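Local coordinates for D-alanine--D-alanine ligase (Coxiella burnetii, PDB 3TQT), which catalyses the ATP-dependent joining of two D-alanines into D-alanyl-D-alanine, a building block of bacterial peptidoglycan, at residues Leu120-Val132 against Asp345-Glu357. Residues are numbered along the deposited sequence; the frame is centred on the assembly and turned at random.
Sequences LELLNLPYVGANV and DQLIELAIDRHQE
Arg354 reaches from the C-terminal helix 340-370 into the curve of 125-131, which follows the Schellman motif at Asn124 that ends helix 115-122 in the N-terminal domain of this ATP-grasp ligase. Its side chain leaves the helix with CG opposite the backbone N (chi1 -179°) and bends at chi3, which brings the guanidinium over the Tyr127 ring. In this cation-pi contact the guanidinium stands with its edge toward the face of the ring: NH2 lies over that face, with the planes 77° apart, and Arg354 CZ lies 4.5 Å from the centroid of the Tyr127 ring. The same NH2 donates to Tyr127 O at 3.2 Å, with the acceptor almost in the guanidinium plane. On the other branch, Arg354 NH1 lies 3.7 Å from Glu121 OE2, a long salt bridge. That carboxylate oxygen also takes the hydrogen bond from Tyr127 OH, so it holds the tyrosine hydroxyl and lies at long ionic range from the arginine.

Three ordered waters bridge polar groups of the two segments. One accepts from Arg354 NE and donates to both Tyr127 O and Gly129 O; another bridges Tyr127 N to Ala351 O, and a third links Gly129 N to Leu347 O. The last two join main-chain groups of loop and helix, while Ala351 CB packs directly on Tyr127 O. The backbone of Pro126 and Val128 bonds to Val102, so the loop runs beside edge strand 101-104, and the helix packs against both.

Apolar contacts lie along the helix on both sides of Arg354 in sequence, from Leu347 to His355. Val128 sets CG1 against Leu347 CB at 3.9 Å and CG2 against Ala351 CB, and Pro126 CB touches Ile352 CG1. At the Asn124 end, the His355 ring lies under the proline in a CH-pi contact, Pro126 CG sitting 3.7 Å from the imidazole centroid and 18° off its normal.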
loop_
_atom_site.group_PDB
_atom_site.type_symbol
_atom_site.label_atom_id
_atom_site.label_comp_id
_atom_site.label_asym_id
_atom_site.label_seq_id
_atom_site.Cartn_x
_atom_site.Cartn_y
_atom_site.Cartn_z
ATOM N N LEU A 120 6.890 -0.069 9.268
ATOM C CA LEU A 120 6.553 -0.863 10.439
ATOM C C LEU A 120 6.489 -2.343 10.096
ATOM O O LEU A 120 6.864 -3.183 10.917
ATOM C CB LEU A 120 5.245 -0.382 11.075
ATOM C CG LEU A 120 5.287 1.050 11.628
ATOM C CD1 LEU A 120 3.921 1.446 12.123
ATOM C CD2 LEU A 120 6.325 1.167 12.747
ATOM N N GLU A 121 6.024 -2.669 8.890
ATOM C CA GLU A 121 6.069 -4.050 8.421
ATOM C C GLU A 121 7.513 -4.520 8.292
ATOM O O GLU A 121 7.840 -5.644 8.662
ATOM C CB GLU A 121 5.371 -4.215 7.072
ATOM C CG GLU A 121 3.884 -3.971 7.110
ATOM C CD GLU A 121 3.112 -5.116 7.714
ATOM O OE1 GLU A 121 3.715 -6.177 7.984
ATOM O OE2 GLU A 121 1.893 -4.949 7.918
ATOM N N LEU A 122 8.378 -3.665 7.765
ATOM C CA LEU A 122 9.778 -4.046 7.582
ATOM C C LEU A 122 10.457 -4.273 8.931
ATOM O O LEU A 122 11.407 -5.050 9.033
ATOM C CB LEU A 122 10.530 -2.966 6.815
ATOM C CG LEU A 122 10.172 -2.857 5.340
ATOM C CD1 LEU A 122 10.759 -1.574 4.784
ATOM C CD2 LEU A 122 10.725 -4.070 4.606
ATOM N N LEU A 123 9.975 -3.577 9.953
ATOM C CA LEU A 123 10.504 -3.731 11.310
ATOM C C LEU A 123 9.818 -4.875 12.047
ATOM O O LEU A 123 10.159 -5.172 13.194
ATOM C CB LEU A 123 10.338 -2.443 12.109
ATOM C CG LEU A 123 11.158 -1.236 11.656
ATOM C CD1 LEU A 123 10.851 -0.061 12.529
ATOM C CD2 LEU A 123 12.633 -1.544 11.721
ATOM N N ASN A 124 8.853 -5.508 11.390
ATOM C CA ASN A 124 8.087 -6.599 11.980
ATOM C C ASN A 124 7.468 -6.165 13.294
ATOM O O ASN A 124 7.455 -6.932 14.246
ATOM C CB ASN A 124 8.967 -7.846 12.228
ATOM C CG ASN A 124 9.570 -8.404 10.952
ATOM O OD1 ASN A 124 10.766 -8.720 10.895
ATOM N ND2 ASN A 124 8.747 -8.524 9.917
ATOM N N LEU A 125 6.976 -4.929 13.356
ATOM C CA LEU A 125 6.342 -4.441 14.574
ATOM C C LEU A 125 4.830 -4.517 14.480
ATOM O O LEU A 125 4.263 -4.207 13.439
ATOM C CB LEU A 125 6.727 -2.997 14.837
ATOM C CG LEU A 125 8.190 -2.732 15.168
ATOM C CD1 LEU A 125 8.442 -1.237 15.167
ATOM C CD2 LEU A 125 8.551 -3.356 16.518
ATOM N N PRO A 126 4.170 -4.918 15.572
ATOM C CA PRO A 126 2.709 -4.785 15.559
ATOM C C PRO A 126 2.356 -3.306 15.478
ATOM O O PRO A 126 3.046 -2.479 16.074
ATOM C CB PRO A 126 2.279 -5.366 16.917
ATOM C CG PRO A 126 3.464 -6.187 17.386
ATOM C CD PRO A 126 4.672 -5.492 16.832
ATOM N N TYR A 127 1.308 -2.964 14.738
ATOM C CA TYR A 127 0.873 -1.577 14.702
ATOM C C TYR A 127 -0.633 -1.457 14.532
ATOM O O TYR A 127 -1.292 -2.321 13.928
ATOM C CB TYR A 127 1.616 -0.790 13.620
ATOM C CG TYR A 127 1.391 -1.291 12.221
ATOM C CD1 TYR A 127 0.374 -0.758 11.425
ATOM C CD2 TYR A 127 2.206 -2.275 11.682
ATOM C CE1 TYR A 127 0.171 -1.203 10.149
ATOM C CE2 TYR A 127 2.007 -2.736 10.393
ATOM C CZ TYR A 127 0.997 -2.192 9.631
ATOM O OH TYR A 127 0.808 -2.656 8.360
ATOM N N VAL A 128 -1.169 -0.368 15.057
ATOM C CA VAL A 128 -2.601 -0.143 15.036
ATOM C C VAL A 128 -3.109 0.250 13.652
ATOM O O VAL A 128 -2.458 1.008 12.919
ATOM C CB VAL A 128 -2.985 0.924 16.048
ATOM C CG1 VAL A 128 -4.444 1.377 15.839
ATOM C CG2 VAL A 128 -2.745 0.393 17.458
ATOM N N GLY A 129 -4.270 -0.284 13.294
ATOM C CA GLY A 129 -4.988 0.204 12.125
ATOM C C GLY A 129 -4.677 -0.502 10.821
ATOM O O GLY A 129 -4.145 -1.608 10.800
ATOM N N ALA A 130 -5.017 0.165 9.717
ATOM C CA ALA A 130 -4.988 -0.418 8.393
ATOM C C ALA A 130 -3.576 -0.798 8.024
ATOM O O ALA A 130 -2.648 -0.068 8.352
ATOM C CB ALA A 130 -5.526 0.590 7.391
ATOM N N ASN A 131 -3.415 -1.937 7.352
ATOM C CA ASN A 131 -2.107 -2.355 6.862
ATOM C C ASN A 131 -1.700 -1.552 5.622
ATOM O O ASN A 131 -2.362 -0.585 5.278
ATOM C CB ASN A 131 -2.041 -3.864 6.607
ATOM C CG ASN A 131 -2.867 -4.309 5.405
ATOM O OD1 ASN A 131 -3.528 -3.509 4.745
ATOM N ND2 ASN A 131 -2.810 -5.605 5.110
ATOM N N VAL A 132 -0.621 -1.949 4.960
ATOM C CA VAL A 132 -0.116 -1.152 3.846
ATOM C C VAL A 132 -1.124 -1.101 2.709
ATOM O O VAL A 132 -1.441 -0.034 2.194
ATOM C CB VAL A 132 1.232 -1.677 3.319
ATOM C CG1 VAL A 132 1.585 -0.993 1.993
ATOM C CG2 VAL A 132 2.323 -1.446 4.362
ATOM N N ASP A 345 -7.271 0.334 24.174
ATOM C CA ASP A 345 -6.849 -1.027 24.530
ATOM C C ASP A 345 -7.229 -2.002 23.424
ATOM O O ASP A 345 -6.447 -2.886 23.049
ATOM C CB ASP A 345 -7.489 -1.505 25.842
ATOM C CG ASP A 345 -7.023 -0.719 27.056
ATOM O OD1 ASP A 345 -5.845 -0.304 27.093
ATOM O OD2 ASP A 345 -7.845 -0.528 27.982
ATOM N N GLN A 346 -8.448 -1.862 22.920
ATOM C CA GLN A 346 -8.913 -2.745 21.857
ATOM C C GLN A 346 -8.086 -2.584 20.582
ATOM O O GLN A 346 -7.708 -3.572 19.943
ATOM C CB GLN A 346 -10.413 -2.534 21.615
ATOM C CG GLN A 346 -11.213 -3.042 22.830
ATOM C CD GLN A 346 -12.703 -3.135 22.594
ATOM O OE1 GLN A 346 -13.163 -3.221 21.456
ATOM N NE2 GLN A 346 -13.472 -3.137 23.682
ATOM N N LEU A 347 -7.764 -1.344 20.231
ATOM C CA LEU A 347 -6.938 -1.117 19.047
ATOM C C LEU A 347 -5.560 -1.764 19.207
ATOM O O LEU A 347 -5.040 -2.370 18.273
ATOM C CB LEU A 347 -6.812 0.375 18.753
ATOM C CG LEU A 347 -8.105 1.007 18.229
ATOM C CD1 LEU A 347 -8.022 2.520 18.338
ATOM C CD2 LEU A 347 -8.346 0.564 16.791
ATOM N N ILE A 348 -4.975 -1.638 20.392
ATOM C CA ILE A 348 -3.680 -2.265 20.639
ATOM C C ILE A 348 -3.794 -3.794 20.601
ATOM O O ILE A 348 -2.961 -4.469 19.999
ATOM C CB ILE A 348 -3.063 -1.767 21.965
ATOM C CG1 ILE A 348 -2.593 -0.313 21.806
ATOM C CG2 ILE A 348 -1.929 -2.674 22.423
ATOM C CD1 ILE A 348 -2.360 0.405 23.128
ATOM N N GLU A 349 -4.826 -4.342 21.232
ATOM C CA GLU A 349 -5.020 -5.789 21.220
ATOM C C GLU A 349 -5.207 -6.324 19.794
ATOM O O GLU A 349 -4.612 -7.336 19.428
ATOM C CB GLU A 349 -6.203 -6.186 22.111
ATOM C CG GLU A 349 -5.892 -6.124 23.613
ATOM C CD GLU A 349 -7.122 -5.810 24.466
ATOM O OE1 GLU A 349 -8.252 -5.860 23.939
ATOM O OE2 GLU A 349 -6.956 -5.496 25.665
ATOM N N LEU A 350 -6.035 -5.640 19.010
ATOM C CA LEU A 350 -6.267 -5.998 17.616
ATOM C C LEU A 350 -4.981 -5.959 16.809
ATOM O O LEU A 350 -4.738 -6.823 15.978
ATOM C CB LEU A 350 -7.264 -5.033 16.980
ATOM C CG LEU A 350 -8.724 -5.153 17.432
ATOM C CD1 LEU A 350 -9.511 -3.935 16.979
ATOM C CD2 LEU A 350 -9.345 -6.421 16.881
ATOM N N ALA A 351 -4.180 -4.928 17.047
ATOM C CA ALA A 351 -2.893 -4.770 16.382
ATOM C C ALA A 351 -1.980 -5.962 16.671
ATOM O O ALA A 351 -1.372 -6.535 15.763
ATOM C CB ALA A 351 -2.221 -3.443 16.831
ATOM N N ILE A 352 -1.869 -6.323 17.945
ATOM C CA ILE A 352 -1.001 -7.420 18.353
ATOM C C ILE A 352 -1.535 -8.740 17.819
ATOM O O ILE A 352 -0.773 -9.577 17.360
ATOM C CB ILE A 352 -0.819 -7.463 19.880
ATOM C CG1 ILE A 352 0.075 -6.295 20.306
ATOM C CG2 ILE A 352 -0.169 -8.783 20.317
ATOM C CD1 ILE A 352 0.016 -5.973 21.783
ATOM N N ASP A 353 -2.851 -8.919 17.868
ATOM C CA ASP A 353 -3.444 -10.153 17.348
ATOM C C ASP A 353 -3.198 -10.306 15.852
ATOM O O ASP A 353 -2.874 -11.398 15.379
ATOM C CB ASP A 353 -4.944 -10.175 17.591
ATOM C CG ASP A 353 -5.299 -10.426 19.040
ATOM O OD1 ASP A 353 -4.450 -10.968 19.776
ATOM O OD2 ASP A 353 -6.436 -10.095 19.435
ATOM N N ARG A 354 -3.367 -9.215 15.107
ATOM C CA ARG A 354 -3.115 -9.264 13.667
ATOM C C ARG A 354 -1.671 -9.641 13.404
ATOM O O ARG A 354 -1.383 -10.503 12.579
ATOM C CB ARG A 354 -3.415 -7.931 12.986
ATOM C CG ARG A 354 -3.181 -7.990 11.467
ATOM C CD ARG A 354 -3.642 -6.721 10.766
ATOM N NE ARG A 354 -2.911 -5.562 11.269
ATOM C CZ ARG A 354 -1.860 -5.023 10.662
ATOM N NH1 ARG A 354 -1.431 -5.533 9.513
ATOM N NH2 ARG A 354 -1.245 -3.974 11.191
ATOM N N HIS A 355 -0.763 -8.993 14.126
ATOM C CA HIS A 355 0.658 -9.275 13.977
ATOM C C HIS A 355 0.974 -10.748 14.240
ATOM O O HIS A 355 1.770 -11.378 13.516
ATOM C CB HIS A 355 1.458 -8.373 14.921
ATOM C CG HIS A 355 2.908 -8.719 14.983
ATOM N ND1 HIS A 355 3.836 -8.191 14.115
ATOM C CD2 HIS A 355 3.588 -9.552 15.802
ATOM C CE1 HIS A 355 5.029 -8.680 14.399
ATOM N NE2 HIS A 355 4.906 -9.507 15.422
ATOM N N GLN A 356 0.356 -11.299 15.284
ATOM C CA GLN A 356 0.633 -12.683 15.671
ATOM C C GLN A 356 0.142 -13.634 14.592
ATOM O O GLN A 356 0.843 -14.569 14.209
ATOM C CB GLN A 356 0.006 -13.016 17.033
ATOM C CG GLN A 356 0.748 -12.384 18.199
ATOM C CD GLN A 356 2.240 -12.692 18.182
ATOM O OE1 GLN A 356 3.064 -11.851 17.799
ATOM N NE2 GLN A 356 2.596 -13.904 18.600
ATOM N N GLU A 357 -1.059 -13.375 14.094
ATOM C CA GLU A 357 -1.622 -14.173 13.016
ATOM C C GLU A 357 -0.767 -14.051 11.756
ATOM O O GLU A 357 -0.434 -15.052 11.139
ATOM C CB GLU A 357 -3.058 -13.745 12.735
ATOM C CG GLU A 357 -3.706 -14.458 11.552
ATOM C CD GLU A 357 -4.073 -15.902 11.870
ATOM O OE1 GLU A 357 -4.060 -16.267 13.065
ATOM O OE2 GLU A 357 -4.377 -16.667 10.927
HETATM O O HOH W 1 -0.158 -5.308 13.539
HETATM O O HOH W 2 -3.404 -3.338 12.630
HETATM O O HOH W 3 -5.447 -2.023 15.432
#